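Local atomic coordinates of sorbitol dehydrogenase (Gluconobacter oxydans, PDB entry 5ITG), a protein that probably oxidises D-sorbitol to L-sorbose with NADP or NAD as electron acceptor, as a member of the mannitol dehydrogenase family. Residues 35-39 with 40-44; 194-197 with 198-201; 267-270 with 271-275; 300-303 with 304-308; 366-370 with 371-375. All blocks are in the same frame, centred on the assembly; numbering follows the deposited sequence.

Interaction 1: residues 35-39 with 40-44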
loop_
_atom_site.group_PDB
_atom_site.type_symbol
_atom_site.label_atom_id
_atom_site.label_comp_id
_atom_site.label_asym_id
_atom_site.label_seq_id
_atom_site.Cartn_x
_atom_site.Cartn_y
_atom_site.Cartn_z
ATOM N N ASN A 35 -10.714 0.962 4.568
ATOM C CA ASN A 35 -10.887 -0.297 3.870
ATOM C C ASN A 35 -9.667 -1.208 3.876
ATOM O O ASN A 35 -9.800 -2.410 4.079
ATOM C CB ASN A 35 -11.300 -0.051 2.422
ATOM C CG ASN A 35 -12.584 0.727 2.310
ATOM O OD1 ASN A 35 -13.503 0.543 3.105
ATOM N ND2 ASN A 35 -12.662 1.599 1.308
ATOM N N PHE A 36 -8.487 -0.645 3.644
ATOM C CA PHE A 36 -7.285 -1.465 3.613
ATOM C C PHE A 36 -7.079 -2.208 4.929
ATOM O O PHE A 36 -6.808 -3.416 4.937
ATOM C CB PHE A 36 -6.055 -0.612 3.304
ATOM C CG PHE A 36 -4.798 -1.418 3.162
ATOM C CD1 PHE A 36 -4.674 -2.346 2.134
ATOM C CD2 PHE A 36 -3.760 -1.287 4.075
ATOM C CE1 PHE A 36 -3.529 -3.135 2.021
ATOM C CE2 PHE A 36 -2.612 -2.072 3.972
ATOM C CZ PHE A 36 -2.498 -2.997 2.944
ATOM N N PHE A 37 -7.199 -1.482 6.036
ATOM C CA PHE A 37 -7.044 -2.063 7.368
ATOM C C PHE A 37 -8.017 -3.221 7.550
ATOM O O PHE A 37 -7.645 -4.307 7.990
ATOM C CB PHE A 37 -7.325 -1.011 8.456
ATOM C CG PHE A 37 -7.781 -1.607 9.766
ATOM C CD1 PHE A 37 -6.884 -2.277 10.590
ATOM C CD2 PHE A 37 -9.125 -1.568 10.133
ATOM C CE1 PHE A 37 -7.320 -2.906 11.763
ATOM C CE2 PHE A 37 -9.573 -2.197 11.307
ATOM C CZ PHE A 37 -8.668 -2.866 12.120
ATOM N N ARG A 38 -9.273 -2.975 7.202
ATOM C CA ARG A 38 -10.316 -3.975 7.359
ATOM C C ARG A 38 -10.140 -5.233 6.501
ATOM O O ARG A 38 -10.630 -6.303 6.870
ATOM C CB ARG A 38 -11.666 -3.326 7.084
ATOM C CG ARG A 38 -11.993 -2.206 8.057
ATOM C CD ARG A 38 -13.139 -1.371 7.518
ATOM N NE ARG A 38 -14.314 -2.202 7.331
ATOM C CZ ARG A 38 -15.286 -1.959 6.459
ATOM N NH1 ARG A 38 -15.240 -0.896 5.669
ATOM N NH2 ARG A 38 -16.307 -2.798 6.380
ATOM N N ALA A 39 -9.436 -5.108 5.376
ATOM C CA ALA A 39 -9.216 -6.241 4.474
ATOM C C ALA A 39 -7.814 -6.834 4.571
ATOM O O ALA A 39 -7.532 -7.881 3.983
ATOM C CB ALA A 39 -9.492 -5.811 3.030
ATOM N N HIS A 40 -6.932 -6.178 5.315
ATOM C CA HIS A 40 -5.561 -6.658 5.433
ATOM C C HIS A 40 -5.212 -6.970 6.888
ATOM O O HIS A 40 -5.304 -8.121 7.307
ATOM C CB HIS A 40 -4.608 -5.611 4.829
ATOM C CG HIS A 40 -3.176 -6.045 4.771
ATOM N ND1 HIS A 40 -2.285 -5.804 5.794
ATOM C CD2 HIS A 40 -2.481 -6.707 3.815
ATOM C CE1 HIS A 40 -1.102 -6.296 5.469
ATOM N NE2 HIS A 40 -1.193 -6.849 4.272
ATOM N N GLU A 41 -4.842 -5.956 7.667
ATOM C CA GLU A 41 -4.497 -6.188 9.069
ATOM C C GLU A 41 -5.593 -6.956 9.823
ATOM O O GLU A 41 -5.322 -7.960 10.484
ATOM C CB GLU A 41 -4.232 -4.865 9.790
ATOM C CG GLU A 41 -3.657 -5.064 11.195
ATOM C CD GLU A 41 -3.547 -3.776 11.985
ATOM O OE1 GLU A 41 -3.242 -2.731 11.374
ATOM O OE2 GLU A 41 -3.747 -3.810 13.222
ATOM N N ALA A 42 -6.829 -6.484 9.728
ATOM C CA ALA A 42 -7.937 -7.143 10.412
ATOM C C ALA A 42 -8.105 -8.567 9.896
ATOM O O ALA A 42 -8.491 -9.476 10.639
ATOM C CB ALA A 42 -9.230 -6.349 10.205
ATOM N N PHE A 43 -7.805 -8.750 8.613
ATOM C CA PHE A 43 -7.910 -10.047 7.938
ATOM C C PHE A 43 -6.955 -11.078 8.528
ATOM O O PHE A 43 -7.351 -12.217 8.801
ATOM C CB PHE A 43 -7.614 -9.865 6.443
ATOM C CG PHE A 43 -7.685 -11.131 5.642
ATOM C CD1 PHE A 43 -8.915 -11.690 5.303
ATOM C CD2 PHE A 43 -6.522 -11.754 5.204
ATOM C CE1 PHE A 43 -8.988 -12.852 4.531
ATOM C CE2 PHE A 43 -6.579 -12.917 4.433
ATOM C CZ PHE A 43 -7.817 -13.467 4.095
ATOM N N TYR A 44 -5.696 -10.691 8.720
ATOM C CA TYR A 44 -4.710 -11.613 9.288
ATOM C C TYR A 44 -5.007 -11.929 10.752
ATOM O O TYR A 44 -4.891 -13.081 11.184
ATOM C CB TYR A 44 -3.294 -11.037 9.154
ATOM C CG TYR A 44 -2.739 -11.113 7.746
ATOM C CD1 TYR A 44 -2.233 -12.311 7.237
ATOM C CD2 TYR A 44 -2.732 -9.988 6.917
ATOM C CE1 TYR A 44 -1.728 -12.391 5.933
ATOM C CE2 TYR A 44 -2.233 -10.053 5.612
ATOM C CZ TYR A 44 -1.735 -11.254 5.127
ATOM O OH TYR A 44 -1.253 -11.315 3.837
#

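Interaction 2: residues 194-197 with 198-201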
loop_
_atom_site.group_PDB
_atom_site.type_symbol
_atom_site.label_atom_id
_atom_site.label_comp_id
_atom_site.label_asym_id
_atom_site.label_seq_id
_atom_site.Cartn_x
_atom_site.Cartn_y
_atom_site.Cartn_z
ATOM N N ASN A 194 8.064 2.026 6.418
ATOM C CA ASN A 194 6.996 2.709 7.141
ATOM C C ASN A 194 7.260 2.833 8.640
ATOM O O ASN A 194 6.806 3.782 9.272
ATOM C CB ASN A 194 5.637 2.027 6.882
ATOM C CG ASN A 194 5.644 0.527 7.168
ATOM O OD1 ASN A 194 6.638 -0.038 7.630
ATOM N ND2 ASN A 194 4.517 -0.121 6.896
ATOM N N GLY A 195 7.997 1.880 9.200
ATOM C CA GLY A 195 8.309 1.935 10.616
ATOM C C GLY A 195 9.242 3.086 10.934
ATOM O O GLY A 195 9.104 3.754 11.971
ATOM N N ASN A 196 10.205 3.322 10.049
ATOM C CA ASN A 196 11.146 4.414 10.244
ATOM C C ASN A 196 10.397 5.744 10.165
ATOM O O ASN A 196 10.728 6.693 10.871
ATOM C CB ASN A 196 12.249 4.375 9.184
ATOM C CG ASN A 196 13.165 3.169 9.335
ATOM O OD1 ASN A 196 13.022 2.372 10.260
ATOM N ND2 ASN A 196 14.118 3.040 8.426
ATOM N N VAL A 197 9.390 5.806 9.298
ATOM C CA VAL A 197 8.588 7.020 9.158
ATOM C C VAL A 197 7.846 7.262 10.470
ATOM O O VAL A 197 7.878 8.364 11.020
ATOM C CB VAL A 197 7.559 6.890 8.014
ATOM C CG1 VAL A 197 6.624 8.097 8.009
ATOM C CG2 VAL A 197 8.292 6.777 6.673
ATOM N N ALA A 198 7.178 6.224 10.964
ATOM C CA ALA A 198 6.443 6.303 12.216
ATOM C C ALA A 198 7.377 6.727 13.363
ATOM O O ALA A 198 7.035 7.601 14.165
ATOM C CB ALA A 198 5.813 4.954 12.524
ATOM N N ARG A 199 8.558 6.115 13.427
ATOM C CA ARG A 199 9.527 6.435 14.470
ATOM C C ARG A 199 9.893 7.920 14.452
ATOM O O ARG A 199 9.949 8.568 15.501
ATOM C CB ARG A 199 10.787 5.578 14.306
ATOM C CG ARG A 199 11.878 5.875 15.330
ATOM C CD ARG A 199 13.003 4.853 15.265
ATOM N NE ARG A 199 13.667 4.857 13.968
ATOM C CZ ARG A 199 14.586 3.972 13.587
ATOM N NH1 ARG A 199 14.957 2.995 14.408
ATOM N NH2 ARG A 199 15.133 4.065 12.384
ATOM N N LYS A 200 10.125 8.460 13.260
ATOM C CA LYS A 200 10.477 9.870 13.114
ATOM C C LYS A 200 9.354 10.787 13.605
ATOM O O LYS A 200 9.599 11.780 14.294
ATOM C CB LYS A 200 10.776 10.189 11.645
ATOM C CG LYS A 200 11.066 11.664 11.383
ATOM C CD LYS A 200 11.171 11.959 9.898
ATOM C CE LYS A 200 12.361 11.258 9.268
ATOM N NZ LYS A 200 12.418 11.531 7.800
ATOM N N ALA A 201 8.122 10.450 13.249
ATOM C CA ALA A 201 6.967 11.253 13.634
ATOM C C ALA A 201 6.681 11.194 15.133
ATOM O O ALA A 201 6.562 12.231 15.794
ATOM C CB ALA A 201 5.744 10.800 12.847
HETATM O O HOH W 1 13.336 6.999 11.642
#

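Interaction 3: residues 267-270 with 271-275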
loop_
_atom_site.group_PDB
_atom_site.type_symbol
_atom_site.label_atom_id
_atom_site.label_comp_id
_atom_site.label_asym_id
_atom_site.label_seq_id
_atom_site.Cartn_x
_atom_site.Cartn_y
_atom_site.Cartn_z
ATOM N N ASP A 267 10.234 -8.572 12.784
ATOM C CA ASP A 267 9.894 -9.116 14.094
ATOM C C ASP A 267 10.544 -8.314 15.213
ATOM O O ASP A 267 11.489 -8.777 15.853
ATOM C CB ASP A 267 10.341 -10.580 14.183
ATOM C CG ASP A 267 9.527 -11.379 15.188
ATOM O OD1 ASP A 267 8.754 -10.776 15.958
ATOM O OD2 ASP A 267 9.658 -12.613 15.209
ATOM N N GLN A 268 10.038 -7.106 15.442
ATOM C CA GLN A 268 10.564 -6.240 16.487
ATOM C C GLN A 268 9.377 -5.732 17.294
ATOM O O GLN A 268 8.815 -4.681 16.992
ATOM C CB GLN A 268 11.315 -5.055 15.872
ATOM C CG GLN A 268 12.225 -5.426 14.716
ATOM C CD GLN A 268 12.817 -4.213 14.022
ATOM O OE1 GLN A 268 12.143 -3.203 13.840
ATOM N NE2 GLN A 268 14.076 -4.314 13.615
ATOM N N PHE A 269 8.986 -6.493 18.312
ATOM C CA PHE A 269 7.861 -6.105 19.147
ATOM C C PHE A 269 8.294 -5.849 20.588
ATOM O O PHE A 269 9.101 -6.586 21.151
ATOM C CB PHE A 269 6.764 -7.170 19.057
ATOM C CG PHE A 269 6.049 -7.169 17.728
ATOM C CD1 PHE A 269 6.691 -7.625 16.577
ATOM C CD2 PHE A 269 4.782 -6.600 17.605
ATOM C CE1 PHE A 269 6.078 -7.504 15.321
ATOM C CE2 PHE A 269 4.167 -6.476 16.358
ATOM C CZ PHE A 269 4.817 -6.927 15.216
ATOM N N ALA A 270 7.761 -4.777 21.164
ATOM C CA ALA A 270 8.105 -4.367 22.522
ATOM C C ALA A 270 7.527 -5.247 23.618
ATOM O O ALA A 270 8.181 -5.490 24.636
ATOM C CB ALA A 270 7.669 -2.921 22.748
ATOM N N ASP A 271 6.308 -5.727 23.420
ATOM C CA ASP A 271 5.672 -6.536 24.441
ATOM C C ASP A 271 4.770 -7.627 23.879
ATOM O O ASP A 271 3.580 -7.681 24.189
ATOM C CB ASP A 271 4.884 -5.614 25.378
ATOM C CG ASP A 271 4.382 -6.323 26.614
ATOM O OD1 ASP A 271 5.014 -7.320 27.024
ATOM O OD2 ASP A 271 3.367 -5.870 27.183
ATOM N N GLY A 272 5.347 -8.496 23.047
ATOM C CA GLY A 272 4.584 -9.589 22.474
ATOM C C GLY A 272 3.809 -9.256 21.212
ATOM O O GLY A 272 3.606 -8.089 20.873
ATOM N N ARG A 273 3.369 -10.301 20.521
ATOM C CA ARG A 273 2.610 -10.151 19.285
ATOM C C ARG A 273 1.831 -11.422 18.991
ATOM O O ARG A 273 2.147 -12.493 19.517
ATOM C CB ARG A 273 3.550 -9.888 18.108
ATOM C CG ARG A 273 4.472 -11.065 17.782
ATOM C CD ARG A 273 5.108 -10.898 16.407
ATOM N NE ARG A 273 6.143 -11.892 16.103
ATOM C CZ ARG A 273 5.910 -13.160 15.774
ATOM N NH1 ARG A 273 4.666 -13.620 15.703
ATOM N NH2 ARG A 273 6.932 -13.965 15.494
ATOM N N PRO A 274 0.794 -11.319 18.148
ATOM C CA PRO A 274 -0.017 -12.485 17.789
ATOM C C PRO A 274 0.853 -13.450 16.980
ATOM O O PRO A 274 1.904 -13.061 16.465
ATOM C CB PRO A 274 -1.127 -11.889 16.927
ATOM C CG PRO A 274 -1.198 -10.456 17.361
ATOM C CD PRO A 274 0.236 -10.085 17.570
ATOM N N PRO A 275 0.434 -14.719 16.862
ATOM C CA PRO A 275 1.215 -15.694 16.093
ATOM C C PRO A 275 0.869 -15.534 14.611
ATOM O O PRO A 275 0.378 -16.458 13.969
ATOM C CB PRO A 275 0.743 -17.023 16.665
ATOM C CG PRO A 275 -0.721 -16.755 16.912
ATOM C CD PRO A 275 -0.705 -15.373 17.539
HETATM O O HOH W 2 8.023 -8.910 22.463
#

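Interaction 4: residues 300-303 with 304-308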
loop_
_atom_site.group_PDB
_atom_site.type_symbol
_atom_site.label_atom_id
_atom_site.label_comp_id
_atom_site.label_asym_id
_atom_site.label_seq_id
_atom_site.Cartn_x
_atom_site.Cartn_y
_atom_site.Cartn_z
ATOM N N ALA A 300 7.467 -2.152 -11.218
ATOM C CA ALA A 300 8.201 -2.042 -12.471
ATOM C C ALA A 300 7.426 -2.742 -13.584
ATOM O O ALA A 300 7.375 -2.257 -14.717
ATOM C CB ALA A 300 9.592 -2.690 -12.330
ATOM N N GLY A 301 6.850 -3.897 -13.256
ATOM C CA GLY A 301 6.092 -4.654 -14.245
ATOM C C GLY A 301 4.822 -3.932 -14.651
ATOM O O GLY A 301 4.397 -3.997 -15.804
ATOM N N HIS A 302 4.211 -3.243 -13.694
ATOM C CA HIS A 302 2.984 -2.508 -13.960
ATOM C C HIS A 302 3.216 -1.466 -15.058
ATOM O O HIS A 302 2.428 -1.372 -15.996
ATOM C CB HIS A 302 2.488 -1.835 -12.673
ATOM C CG HIS A 302 1.028 -2.048 -12.409
ATOM N ND1 HIS A 302 0.467 -1.881 -11.163
ATOM C CD2 HIS A 302 0.021 -2.436 -13.228
ATOM C CE1 HIS A 302 -0.823 -2.161 -11.222
ATOM N NE2 HIS A 302 -1.119 -2.501 -12.464
ATOM N N VAL A 303 4.301 -0.699 -14.970
ATOM C CA VAL A 303 4.547 0.300 -16.004
ATOM C C VAL A 303 5.111 -0.289 -17.290
ATOM O O VAL A 303 4.877 0.260 -18.367
ATOM C CB VAL A 303 5.458 1.448 -15.520
ATOM C CG1 VAL A 303 4.693 2.314 -14.521
ATOM C CG2 VAL A 303 6.729 0.905 -14.904
HETATM N N MSE A 304 5.845 -1.396 -17.195
HETATM C CA MSE A 304 6.384 -2.022 -18.406
HETATM C C MSE A 304 5.211 -2.526 -19.244
HETATM O O MSE A 304 5.302 -2.660 -20.471
HETATM C CB MSE A 304 7.315 -3.187 -18.058
HETATM C CG MSE A 304 7.817 -3.965 -19.266
HETATM SE SE MSE A 304 8.799 -2.899 -20.575
HETATM C CE MSE A 304 10.520 -2.826 -19.676
ATOM N N LEU A 305 4.102 -2.800 -18.570
ATOM C CA LEU A 305 2.899 -3.258 -19.248
ATOM C C LEU A 305 2.082 -2.069 -19.765
ATOM O O LEU A 305 1.679 -2.024 -20.933
ATOM C CB LEU A 305 2.018 -4.059 -18.283
ATOM C CG LEU A 305 0.663 -4.516 -18.842
ATOM C CD1 LEU A 305 0.880 -5.633 -19.866
ATOM C CD2 LEU A 305 -0.227 -5.012 -17.717
ATOM N N CYS A 306 1.854 -1.094 -18.893
ATOM C CA CYS A 306 1.014 0.041 -19.253
ATOM C C CYS A 306 1.552 1.095 -20.200
ATOM O O CYS A 306 0.771 1.688 -20.935
ATOM C CB CYS A 306 0.466 0.700 -17.985
ATOM S SG CYS A 306 -0.693 -0.375 -17.073
ATOM N N PHE A 307 2.859 1.342 -20.213
ATOM C CA PHE A 307 3.375 2.343 -21.135
ATOM C C PHE A 307 3.108 1.904 -22.585
ATOM O O PHE A 307 2.554 2.672 -23.381
ATOM C CB PHE A 307 4.877 2.601 -20.908
ATOM C CG PHE A 307 5.197 3.314 -19.606
ATOM C CD1 PHE A 307 4.264 4.151 -18.995
ATOM C CD2 PHE A 307 6.461 3.200 -19.029
ATOM C CE1 PHE A 307 4.581 4.863 -17.835
ATOM C CE2 PHE A 307 6.789 3.916 -17.860
ATOM C CZ PHE A 307 5.848 4.744 -17.267
ATOM N N PRO A 308 3.500 0.672 -22.959
ATOM C CA PRO A 308 3.216 0.291 -24.345
ATOM C C PRO A 308 1.727 -0.010 -24.558
ATOM O O PRO A 308 1.205 0.139 -25.670
ATOM C CB PRO A 308 4.120 -0.926 -24.568
ATOM C CG PRO A 308 4.265 -1.511 -23.200
ATOM C CD PRO A 308 4.409 -0.297 -22.320
#

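Interaction 5: residues 366-370 with 371-375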
loop_
_atom_site.group_PDB
_atom_site.type_symbol
_atom_site.label_atom_id
_atom_site.label_comp_id
_atom_site.label_asym_id
_atom_site.label_seq_id
_atom_site.Cartn_x
_atom_site.Cartn_y
_atom_site.Cartn_z
HETATM N N MSE A 366 -10.398 -5.994 -10.228
HETATM C CA MSE A 366 -9.427 -5.043 -9.681
HETATM C C MSE A 366 -8.870 -4.071 -10.708
HETATM O O MSE A 366 -8.412 -2.987 -10.359
HETATM C CB MSE A 366 -8.241 -5.790 -9.060
HETATM C CG MSE A 366 -8.597 -6.736 -7.932
HETATM SE SE MSE A 366 -9.382 -5.817 -6.436
HETATM C CE MSE A 366 -11.153 -6.573 -6.523
ATOM N N SER A 367 -8.899 -4.476 -11.972
ATOM C CA SER A 367 -8.365 -3.669 -13.060
ATOM C C SER A 367 -8.494 -2.154 -12.914
ATOM O O SER A 367 -9.571 -1.614 -12.678
ATOM C CB SER A 367 -8.980 -4.100 -14.389
ATOM O OG SER A 367 -8.301 -3.473 -15.461
ATOM N N ASP A 368 -7.363 -1.481 -13.066
ATOM C CA ASP A 368 -7.293 -0.040 -12.979
ATOM C C ASP A 368 -7.065 0.467 -14.397
ATOM O O ASP A 368 -6.906 -0.331 -15.323
ATOM C CB ASP A 368 -6.135 0.360 -12.060
ATOM C CG ASP A 368 -6.009 1.863 -11.890
ATOM O OD1 ASP A 368 -7.049 2.543 -11.750
ATOM O OD2 ASP A 368 -4.868 2.366 -11.879
ATOM N N GLN A 369 -7.068 1.785 -14.574
ATOM C CA GLN A 369 -6.845 2.357 -15.892
ATOM C C GLN A 369 -5.353 2.458 -16.177
ATOM O O GLN A 369 -4.562 2.787 -15.296
ATOM C CB GLN A 369 -7.484 3.746 -15.993
ATOM C CG GLN A 369 -9.011 3.742 -16.014
ATOM C CD GLN A 369 -9.605 3.166 -14.747
ATOM O OE1 GLN A 369 -9.325 3.642 -13.644
ATOM N NE2 GLN A 369 -10.437 2.134 -14.896
ATOM N N THR A 370 -4.977 2.170 -17.417
ATOM C CA THR A 370 -3.583 2.234 -17.826
ATOM C C THR A 370 -3.033 3.647 -17.660
ATOM O O THR A 370 -1.914 3.834 -17.185
ATOM C CB THR A 370 -3.430 1.811 -19.289
ATOM O OG1 THR A 370 -4.328 2.577 -20.102
ATOM C CG2 THR A 370 -3.742 0.327 -19.443
ATOM N N LEU A 371 -3.817 4.647 -18.047
ATOM C CA LEU A 371 -3.361 6.027 -17.916
ATOM C C LEU A 371 -3.098 6.382 -16.458
ATOM O O LEU A 371 -2.197 7.166 -16.156
ATOM C CB LEU A 371 -4.387 6.996 -18.524
ATOM C CG LEU A 371 -4.239 7.204 -20.036
ATOM C CD1 LEU A 371 -5.339 8.119 -20.558
ATOM C CD2 LEU A 371 -2.869 7.811 -20.326
ATOM N N ARG A 372 -3.871 5.794 -15.551
ATOM C CA ARG A 372 -3.696 6.073 -14.132
ATOM C C ARG A 372 -2.373 5.485 -13.649
ATOM O O ARG A 372 -1.651 6.103 -12.864
ATOM C CB ARG A 372 -4.852 5.480 -13.326
ATOM C CG ARG A 372 -5.325 6.388 -12.197
ATOM C CD ARG A 372 -6.252 5.656 -11.240
ATOM N NE ARG A 372 -5.550 4.597 -10.520
ATOM C CZ ARG A 372 -4.499 4.800 -9.731
ATOM N NH1 ARG A 372 -4.024 6.029 -9.554
ATOM N NH2 ARG A 372 -3.918 3.776 -9.121
ATOM N N ILE A 373 -2.059 4.290 -14.129
ATOM C CA ILE A 373 -0.814 3.626 -13.761
ATOM C C ILE A 373 0.367 4.439 -14.284
ATOM O O ILE A 373 1.423 4.501 -13.654
ATOM C CB ILE A 373 -0.750 2.195 -14.356
ATOM C CG1 ILE A 373 -1.875 1.342 -13.762
ATOM C CG2 ILE A 373 0.609 1.558 -14.076
ATOM C CD1 ILE A 373 -1.845 1.237 -12.246
ATOM N N ALA A 374 0.170 5.086 -15.431
ATOM C CA ALA A 374 1.217 5.882 -16.055
ATOM C C ALA A 374 1.381 7.286 -15.461
ATOM O O ALA A 374 2.347 7.984 -15.781
ATOM C CB ALA A 374 0.957 5.982 -17.556
ATOM N N SER A 375 0.454 7.697 -14.598
ATOM C CA SER A 375 0.537 9.026 -13.990
ATOM C C SER A 375 1.792 9.151 -13.129
ATOM O O SER A 375 2.114 8.254 -12.347
ATOM C CB SER A 375 -0.719 9.327 -13.153
ATOM O OG SER A 375 -0.846 8.464 -12.031
#

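Interaction 1: residues 35-39 with 40-44
The rings of Phe36 and His40 form an offset stack, their centroids 4.8 Å apart and their planes inclined by 17°. Both residues hold CG anti to the backbone N (chi1 -176° in Phe36), which sets the side chains side by side, pointing the same way. Phe36 CZ sits over one face of the imidazole, 3.6 Å from His40 CG, while Tyr44 CE2 covers the opposite face; His40 CB lies over the Phe36 ring. His40 NE2 bonds to Gln262 O. Were Phe36 replaced by alanine, the imidazole would probably lose its stacking partner on that face and be freer to turn.

Phe37 carries Ala42 CB over a face and the Glu41 carboxylate at its edge, the planes 85° apart; Glu41 OE2 bonds to Ser127 OG. The small methyl of Ala42 suits a place against the ring face.

The helix breaks at His40, which occupies the N-cap position of helix 41-46. Ala42 N gives Phe37 O a nearly straight bond of 2.9 Å from five places on, one longer than the alpha-helical step. The two helices follow strand 26-31 of the Rossmann domain, Phe37 stacking on His30 and Ala39 packing on strands 82-87 and 255-258.

Interaction 2: residues 194-197 with 198-201
Asn196 O takes two donors, Lys200 N at 3.0 Å and a water at 2.7 Å. The same water accepts from Arg199 NE at 3.2 Å, in the plane of the guanidinium, so it bridges a helix carbonyl to the side chain three residues on. Arg199 is placed for this by its shape: CG lies opposite the backbone N, and a bend at chi3 (62°) folds the terminal group back toward Asn196.

Amide and guanidinium then run side by side, with their planes 13° apart. Asn196 OD1 lies over the guanidinium face, 3.4 Å from Arg199 NH2, but the angle is too poor for a hydrogen bond; OD1 is bonded instead to a group outside 194-201. Lys200, whose chain also bends, sends NZ to Gly142 O.

The regular i to i+4 ladder of helix 194-209 has its shortest rung here in Arg199 N to Gly195 O, 2.8 Å. At its start Asn225 OD1 accepts from Asn196 N, and the amide of Asn194 bonds to Gly226 N and Asp189 O. Small Ala198 and Ala201 are buried, whereas Arg199 and Lys200 are exposed, so this part of the helix has a buried and a solvent-facing side. The amide oxygen of Asn196 may add a modest electrostatic pull on the arginine.

Interaction 3: residues 267-270 with 271-275
Arg273 grips the carboxylate of Asp267 side-on with two nitrogens, one to each oxygen. NE reaches Asp267 OD1 at 2.8 Å, and NH2 reaches Asp267 OD2 at 3.1 Å. Both bonds are nearly straight and run close to the guanidinium plane, yet they meet the oxygens from above the carboxylate plane, because the two flat groups are turned 49° against each other.

The aliphatic part of the same arginine lies on Phe269. Its CB sits over the ring face, 3.8 Å from the centroid in a CH-pi contact, and Arg273 CD is 3.6 Å from Phe269 CD1. The guanidinium itself stands steeply to the ring, so the methylene groups, rather than the charge, do the covering. CG of Arg273 falls between the backbone N and the carbonyl carbon (chi1 66°), and from there the chain runs extended to NE, past the ring to Asp267. Arginine suits the place by offering both a greasy stem and a forked cation.

Around this core the third nitrogen, NH1, is engaged by Pro274 O at 2.9 Å and by a salt bridge to Glu277. The turn itself is bridged by a water that donates to Phe269 O and accepts from Gly272 N at 2.8 Å. Gly272 has a positive phi of 85°, where a side chain would collide with the preceding carbonyl.

The turn belongs to the loop joining strands 263-266 and 282-284. Asp267 pairs through its backbone with Val284, and Phe269 packs on strands 125-128 and 184-187 of the large sheet.

Interaction 4: residues 300-303 with 304-308
Val303 and Phe307 meet because both turn a branch beside their own backbone N: CG1 of Val303 at chi1 -71° and CG of Phe307 at -70°. The two side chains therefore run side by side along one flank of helix 288-312, a classic i to i+4 pair in a long helix of the helical C-terminal domain. Val303 CB lies over the face of the Phe307 ring in a CH-pi contact, 3.9 Å from its centroid, and CG1 reaches Phe307 CZ at 3.8 Å. Branched valine offers this broad apolar surface close to the backbone, where a flat ring can rest on it. With a smaller alanine at Phe307, Val303 CB is likely to lose the ring that covers it and a gap to open toward Val381 and Tyr409, which the ring also touches.

The backbone beneath is regular at first: Cys306 N bonds to His302 O at 3.0 Å, and Leu305 N to Gly301 O with a weak second branch to His302 O. Pro308 has no N-H to continue the ladder, and the helix kinks there. Around the helix, Ala300 O accepts from Trp385 NE1, Met304 (selenomethionine) packs on Tyr333 and Trp385, and His302 stacks on Phe361. Just before the kink, Phe307 N gives Val303 O a bond of 2.9 Å with an N-H...O angle of 167°, and CG of the same phenylalanine lies 3.3 Å from that oxygen.

Interaction 5: residues 366-370 with 371-375
Asp368 and Arg372 cross at about a right angle, their carboxylate and guanidinium planes 43° apart, and form a salt bridge at the start of a short helix. Both of its hydrogen bonds come from Arg372 NE, at 2.8 Å from Asp368 OD1 and 2.7 Å from Asp368 OD2. They are bent and weak, the single N-H being bifurcated between the two oxygens, so electrostatic attraction probably matters more than direction. A bend of Arg372 at chi3 (66°) brings NE back toward Asp368 in the loop ahead of the helix, while Asp368 extends its CG opposite its backbone N to meet it.

Gln369 occupies the N-cap position. Its carbonyl O accepts a sound bond from Ile373 N at 3.1 Å and a weak one from Arg372 N, whereas its side-chain NE2 bonds to Asn316 OD1. Thr370 directs OG1 to Tyr314 O, tying the helix start to the chain that follows helix 288-312. At the far end Arg372 O takes Ser375 OG at 2.6 Å; the short hydroxyl of serine suits this reach back.

The negative charge of Asp368 probably favours the helix dipole, as acids near helix N-termini generally do, and its i to i+4 pairing with Arg372 ties the incoming loop to the first turn of helix 370-374.

All five contacts are local, each within one continuous stretch, and they follow one another in series without nesting or crossing. Interaction 1 marks the paired helices after the first long strand of the Rossmann domain. Interaction 2 begins helix 194-209, and interaction 3 folds the loop between strands 263-266 and 282-284; these three stand apart, their centres about 17 to 20 Å from one another. The chain then passes into the C-terminal domain, where interactions 4 and 5 lie about 10 Å apart, centre to centre. These two touch: Ile373 packs on His302 and Cys306, and Ala374 on Phe307, so short helix 370-374 is seated against helix 288-312.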